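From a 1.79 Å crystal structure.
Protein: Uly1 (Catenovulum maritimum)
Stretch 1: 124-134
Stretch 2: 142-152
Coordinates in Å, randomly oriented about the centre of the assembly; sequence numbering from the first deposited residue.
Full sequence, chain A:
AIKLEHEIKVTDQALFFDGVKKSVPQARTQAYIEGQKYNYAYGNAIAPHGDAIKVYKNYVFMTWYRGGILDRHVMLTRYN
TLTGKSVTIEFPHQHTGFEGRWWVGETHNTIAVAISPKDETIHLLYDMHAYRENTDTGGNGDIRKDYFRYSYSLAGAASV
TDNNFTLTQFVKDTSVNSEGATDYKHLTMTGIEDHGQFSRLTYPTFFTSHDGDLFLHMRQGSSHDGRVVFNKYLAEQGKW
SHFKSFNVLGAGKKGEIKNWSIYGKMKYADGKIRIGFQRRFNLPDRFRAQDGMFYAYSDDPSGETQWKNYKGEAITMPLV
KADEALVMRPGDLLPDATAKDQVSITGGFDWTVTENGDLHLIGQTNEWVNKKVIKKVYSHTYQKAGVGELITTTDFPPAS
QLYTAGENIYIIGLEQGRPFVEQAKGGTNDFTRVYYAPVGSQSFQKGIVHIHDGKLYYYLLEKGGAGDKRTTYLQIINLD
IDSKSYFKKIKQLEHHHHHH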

# COMPACT_ATOMS: atom_id res chain seq x y z
N LEU A 124 -7.61 -8.85 -7.85
CA LEU A 124 -6.37 -8.19 -8.25
C LEU A 124 -6.67 -6.79 -8.78
O LEU A 124 -7.57 -6.63 -9.61
CB LEU A 124 -5.64 -8.99 -9.33
CG LEU A 124 -5.19 -10.38 -8.91
CD1 LEU A 124 -4.87 -11.20 -10.14
CD2 LEU A 124 -3.95 -10.26 -8.01
N LEU A 125 -5.89 -5.82 -8.33
CA LEU A 125 -5.96 -4.45 -8.84
C LEU A 125 -4.56 -4.02 -9.22
O LEU A 125 -3.64 -4.16 -8.41
CB LEU A 125 -6.54 -3.51 -7.78
CG LEU A 125 -8.04 -3.69 -7.55
CD1 LEU A 125 -8.45 -3.01 -6.27
CD2 LEU A 125 -8.86 -3.15 -8.73
N TYR A 126 -4.37 -3.51 -10.43
CA TYR A 126 -2.98 -3.30 -10.81
C TYR A 126 -2.79 -2.18 -11.82
O TYR A 126 -3.69 -1.84 -12.60
CB TYR A 126 -2.37 -4.58 -11.37
CG TYR A 126 -3.20 -5.39 -12.35
CD1 TYR A 126 -3.15 -5.13 -13.72
CD2 TYR A 126 -3.97 -6.47 -11.92
CE1 TYR A 126 -3.87 -5.90 -14.63
CE2 TYR A 126 -4.69 -7.26 -12.82
CZ TYR A 126 -4.64 -6.97 -14.17
OH TYR A 126 -5.36 -7.76 -15.06
N ASP A 127 -1.57 -1.64 -11.81
CA ASP A 127 -1.03 -0.80 -12.87
C ASP A 127 -1.82 0.48 -13.04
O ASP A 127 -2.20 0.86 -14.15
CB ASP A 127 -0.94 -1.57 -14.20
CG ASP A 127 0.19 -1.05 -15.07
OD1 ASP A 127 1.10 -0.38 -14.54
OD2 ASP A 127 0.18 -1.32 -16.29
N MSE A 128 -2.08 1.15 -11.92
CA MSE A 128 -2.89 2.37 -11.87
C MSE A 128 -2.17 3.53 -11.19
O MSE A 128 -1.63 3.38 -10.09
CB MSE A 128 -4.19 2.09 -11.14
CG MSE A 128 -5.05 1.06 -11.80
SE MSE A 128 -6.77 1.02 -10.94
CE MSE A 128 -6.49 -0.55 -9.80
N HIS A 129 -2.17 4.69 -11.83
CA HIS A 129 -1.73 5.92 -11.16
C HIS A 129 -2.65 7.06 -11.62
O HIS A 129 -2.26 7.90 -12.44
CB HIS A 129 -0.26 6.23 -11.42
CG HIS A 129 0.26 7.36 -10.59
ND1 HIS A 129 1.57 7.79 -10.64
CD2 HIS A 129 -0.35 8.15 -9.67
CE1 HIS A 129 1.74 8.80 -9.81
NE2 HIS A 129 0.59 9.04 -9.21
N ALA A 130 -3.87 7.07 -11.08
CA ALA A 130 -4.83 8.15 -11.32
C ALA A 130 -5.15 8.32 -12.80
O ALA A 130 -5.29 9.45 -13.30
CB ALA A 130 -4.34 9.46 -10.71
N TYR A 131 -5.28 7.22 -13.52
CA TYR A 131 -5.58 7.34 -14.94
C TYR A 131 -7.07 7.60 -15.14
O TYR A 131 -7.90 7.33 -14.27
CB TYR A 131 -5.14 6.10 -15.71
CG TYR A 131 -3.66 5.82 -15.53
CD1 TYR A 131 -2.73 6.85 -15.55
CD2 TYR A 131 -3.20 4.53 -15.30
CE1 TYR A 131 -1.37 6.61 -15.38
CE2 TYR A 131 -1.84 4.27 -15.12
CZ TYR A 131 -0.94 5.31 -15.16
OH TYR A 131 0.40 5.07 -14.98
N ARG A 132 -7.40 8.17 -16.31
CA ARG A 132 -8.76 8.54 -16.67
C ARG A 132 -8.95 8.26 -18.15
O ARG A 132 -7.99 7.96 -18.87
CB ARG A 132 -9.05 10.02 -16.35
CG ARG A 132 -7.87 10.92 -16.63
CD ARG A 132 -8.05 12.33 -16.04
NE ARG A 132 -6.75 12.98 -15.84
CZ ARG A 132 -6.05 13.59 -16.79
NH1 ARG A 132 -6.51 13.64 -18.04
NH2 ARG A 132 -4.89 14.15 -16.51
N GLU A 133 -10.19 8.38 -18.62
CA GLU A 133 -10.47 7.99 -20.00
C GLU A 133 -9.68 8.84 -21.00
O GLU A 133 -9.37 8.36 -22.10
CB GLU A 133 -11.97 8.07 -20.29
CG GLU A 133 -12.54 9.47 -20.29
CD GLU A 133 -14.04 9.44 -20.40
OE1 GLU A 133 -14.56 8.45 -20.96
OE2 GLU A 133 -14.71 10.37 -19.90
N ASN A 134 -9.35 10.08 -20.65
CA ASN A 134 -8.59 10.93 -21.55
C ASN A 134 -7.13 11.08 -21.11
O ASN A 134 -6.48 12.07 -21.46
CB ASN A 134 -9.27 12.30 -21.70
CG ASN A 134 -9.29 13.08 -20.41
OD1 ASN A 134 -9.16 12.52 -19.32
ND2 ASN A 134 -9.42 14.40 -20.52
N ASP A 142 -4.46 2.43 -26.07
CA ASP A 142 -5.73 3.13 -25.92
C ASP A 142 -6.26 2.83 -24.52
O ASP A 142 -6.63 1.69 -24.22
CB ASP A 142 -6.71 2.67 -27.01
CG ASP A 142 -8.10 3.23 -26.84
OD1 ASP A 142 -8.34 4.09 -25.97
OD2 ASP A 142 -8.98 2.80 -27.61
N ILE A 143 -6.30 3.85 -23.67
CA ILE A 143 -6.68 3.68 -22.27
C ILE A 143 -8.12 4.12 -22.00
O ILE A 143 -8.56 4.12 -20.85
CB ILE A 143 -5.69 4.43 -21.35
CG1 ILE A 143 -5.71 3.85 -19.93
CG2 ILE A 143 -6.00 5.93 -21.31
CD1 ILE A 143 -4.61 4.44 -19.04
N ARG A 144 -8.88 4.44 -23.05
CA ARG A 144 -10.20 5.03 -22.83
C ARG A 144 -11.13 4.11 -22.04
O ARG A 144 -11.95 4.59 -21.25
CB ARG A 144 -10.82 5.40 -24.18
CG ARG A 144 -10.12 6.58 -24.82
CD ARG A 144 -10.68 6.86 -26.21
NE ARG A 144 -10.31 5.80 -27.15
CZ ARG A 144 -10.80 5.70 -28.39
NH1 ARG A 144 -11.69 6.59 -28.82
NH2 ARG A 144 -10.41 4.72 -29.18
N LYS A 145 -11.02 2.79 -22.24
CA LYS A 145 -11.78 1.79 -21.50
C LYS A 145 -10.85 0.88 -20.70
O LYS A 145 -11.13 -0.31 -20.51
CB LYS A 145 -12.66 0.97 -22.45
CG LYS A 145 -13.62 1.82 -23.27
CD LYS A 145 -14.58 2.59 -22.37
CE LYS A 145 -15.63 3.35 -23.19
NZ LYS A 145 -16.50 4.17 -22.31
N ASP A 146 -9.73 1.43 -20.21
CA ASP A 146 -8.77 0.62 -19.47
C ASP A 146 -8.08 1.44 -18.38
O ASP A 146 -6.98 1.06 -17.95
CB ASP A 146 -7.75 0.02 -20.44
CG ASP A 146 -6.99 -1.15 -19.83
OD1 ASP A 146 -7.61 -1.97 -19.11
OD2 ASP A 146 -5.76 -1.25 -20.08
N TYR A 147 -8.68 2.54 -17.93
CA TYR A 147 -8.05 3.43 -16.95
C TYR A 147 -8.15 2.89 -15.53
O TYR A 147 -7.42 3.37 -14.65
CB TYR A 147 -8.69 4.82 -17.00
CG TYR A 147 -10.20 4.75 -16.88
CD1 TYR A 147 -10.81 4.70 -15.63
CD2 TYR A 147 -11.00 4.72 -18.01
CE1 TYR A 147 -12.19 4.63 -15.52
CE2 TYR A 147 -12.37 4.64 -17.91
CZ TYR A 147 -12.96 4.60 -16.66
OH TYR A 147 -14.32 4.53 -16.54
N PHE A 148 -9.04 1.92 -15.30
CA PHE A 148 -9.20 1.23 -14.03
C PHE A 148 -9.07 -0.25 -14.34
O PHE A 148 -9.68 -0.73 -15.30
CB PHE A 148 -10.56 1.55 -13.38
CG PHE A 148 -10.78 0.87 -12.06
CD1 PHE A 148 -10.32 1.44 -10.89
CD2 PHE A 148 -11.44 -0.36 -12.00
CE1 PHE A 148 -10.49 0.80 -9.67
CE2 PHE A 148 -11.62 -1.01 -10.78
CZ PHE A 148 -11.15 -0.42 -9.61
N ARG A 149 -8.27 -0.98 -13.56
CA ARG A 149 -7.80 -2.30 -13.97
C ARG A 149 -8.02 -3.32 -12.84
O ARG A 149 -7.23 -3.39 -11.90
CB ARG A 149 -6.33 -2.24 -14.39
CG ARG A 149 -6.12 -1.35 -15.61
CD ARG A 149 -4.65 -1.00 -15.89
NE ARG A 149 -4.55 -0.44 -17.24
CZ ARG A 149 -3.51 0.22 -17.72
NH1 ARG A 149 -2.44 0.45 -16.96
NH2 ARG A 149 -3.54 0.66 -18.98
N TYR A 150 -9.08 -4.12 -12.97
CA TYR A 150 -9.50 -5.06 -11.95
C TYR A 150 -9.63 -6.45 -12.55
O TYR A 150 -10.25 -6.61 -13.61
CB TYR A 150 -10.85 -4.60 -11.35
CG TYR A 150 -11.53 -5.56 -10.41
CD1 TYR A 150 -10.84 -6.17 -9.37
CD2 TYR A 150 -12.89 -5.83 -10.54
CE1 TYR A 150 -11.48 -7.06 -8.50
CE2 TYR A 150 -13.55 -6.69 -9.67
CZ TYR A 150 -12.84 -7.31 -8.65
OH TYR A 150 -13.49 -8.16 -7.80
N SER A 151 -9.06 -7.44 -11.88
CA SER A 151 -9.21 -8.83 -12.28
C SER A 151 -9.72 -9.63 -11.09
O SER A 151 -9.39 -9.34 -9.94
CB SER A 151 -7.88 -9.42 -12.80
OG SER A 151 -7.54 -8.88 -14.07
N TYR A 152 -10.56 -10.63 -11.36
CA TYR A 152 -11.14 -11.39 -10.27
C TYR A 152 -11.51 -12.79 -10.74
O TYR A 152 -11.61 -13.06 -11.94
CB TYR A 152 -12.36 -10.69 -9.66
CG TYR A 152 -13.56 -10.62 -10.57
CD1 TYR A 152 -13.65 -9.65 -11.58
CD2 TYR A 152 -14.61 -11.51 -10.44
CE1 TYR A 152 -14.77 -9.58 -12.42
CE2 TYR A 152 -15.73 -11.45 -11.28
CZ TYR A 152 -15.79 -10.49 -12.27
OH TYR A 152 -16.90 -10.42 -13.10
O HOH W 1 -5.63 4.55 -12.51
O HOH W 2 -14.41 5.94 -21.27

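The two stretches run antiparallel, with 159° between the directions of strands 124-126 and 150-152, and bury 833 Å² between them. Stretch 2 begins at an exposed corner, where Asp142 anchors Arg144 without touching stretch 1: a salt bridge joins Arg144 NH2 to Asp142 OD2 (2.9 Å), and Asp142 OD1 accepts from both Arg144 NE (2.9 Å) and Arg144 N (3.0 Å). A type I turn from Ile143 to Asp146 follows, closed by Asp146 N bonding to Ile143 O at 3.0 Å. The apolar side chain of Ile143 reaches stretch 1 with both ends of its fork: its CD1 lies 3.8 Å from Tyr131 CB, and its CG2 packs 3.7 Å from Arg132 O. At Arg144 the backbones come close, its CA 4.1 Å from Glu133 CA, and Arg144 CA makes a CA-H...O contact with Glu133 O at 3.5 Å. A water ties this end together, donating to Glu133 OE1 (2.5 Å) and Arg144 O (2.8 Å) while accepting from Lys145 NZ (2.9 Å).

Tyr147 points toward stretch 1 and covers the backbone from Tyr131 to Glu133. Its CB sits 3.6 Å from Arg132 C and 4.0 Å from Tyr131 CB, and its CD2 is 3.8 Å from Glu133 N. A second water lies between the chains here, accepting from Tyr131 N (2.9 Å) and lying 3.0 Å from Tyr147 O. Phe148 starts away from stretch 1, yet its ring returns to an apolar cluster: Phe148 CZ is 3.7 Å from Leu125 CD2, and Phe148 CD1 is 3.6 Å from Met128 SE. The selenium of this selenomethionine lies obliquely to the ring, 4.3 Å from its centroid.

Arg149 is the residue most covered by the other stretch. Its NH1 donates to Asp127 O (2.8 Å) and forms a salt bridge with Asp127 OD2 (3.2 Å); its NH2 forms another with Asp146 OD2 (3.1 Å). The buried guanidinium thus meets a carboxylate from each stretch, which offsets its charge. The backbone of Arg149 takes part too: Arg149 O accepts from Tyr126 N at 3.2 Å, makes a CA-H...O contact with Leu125 CA at 3.5 Å, and lies over one face of the Tyr126 ring.

At Tyr150 the strand pairing begins. Tyr150 and Leu125 form a non-hydrogen-bonded pair, CA atoms 4.8 Å apart and side chains on the same sheet face, with Leu125 CD2 against Tyr150 CB at 3.6 Å. Ser151 and Leu124 form the hydrogen-bonded pair: Leu124 N donates to Ser151 O and Ser151 N to Leu124 O, each at 2.8 Å and nearly straight. Ser151 and Leu124 share the other face, where Tyr126 OH lies 2.6 Å from Ser151 OG, which sits at the edge of the Tyr126 ring. Tyr152 closes the stretch, its CA-to-CB bond sideways to stretch 1 and without contact to it.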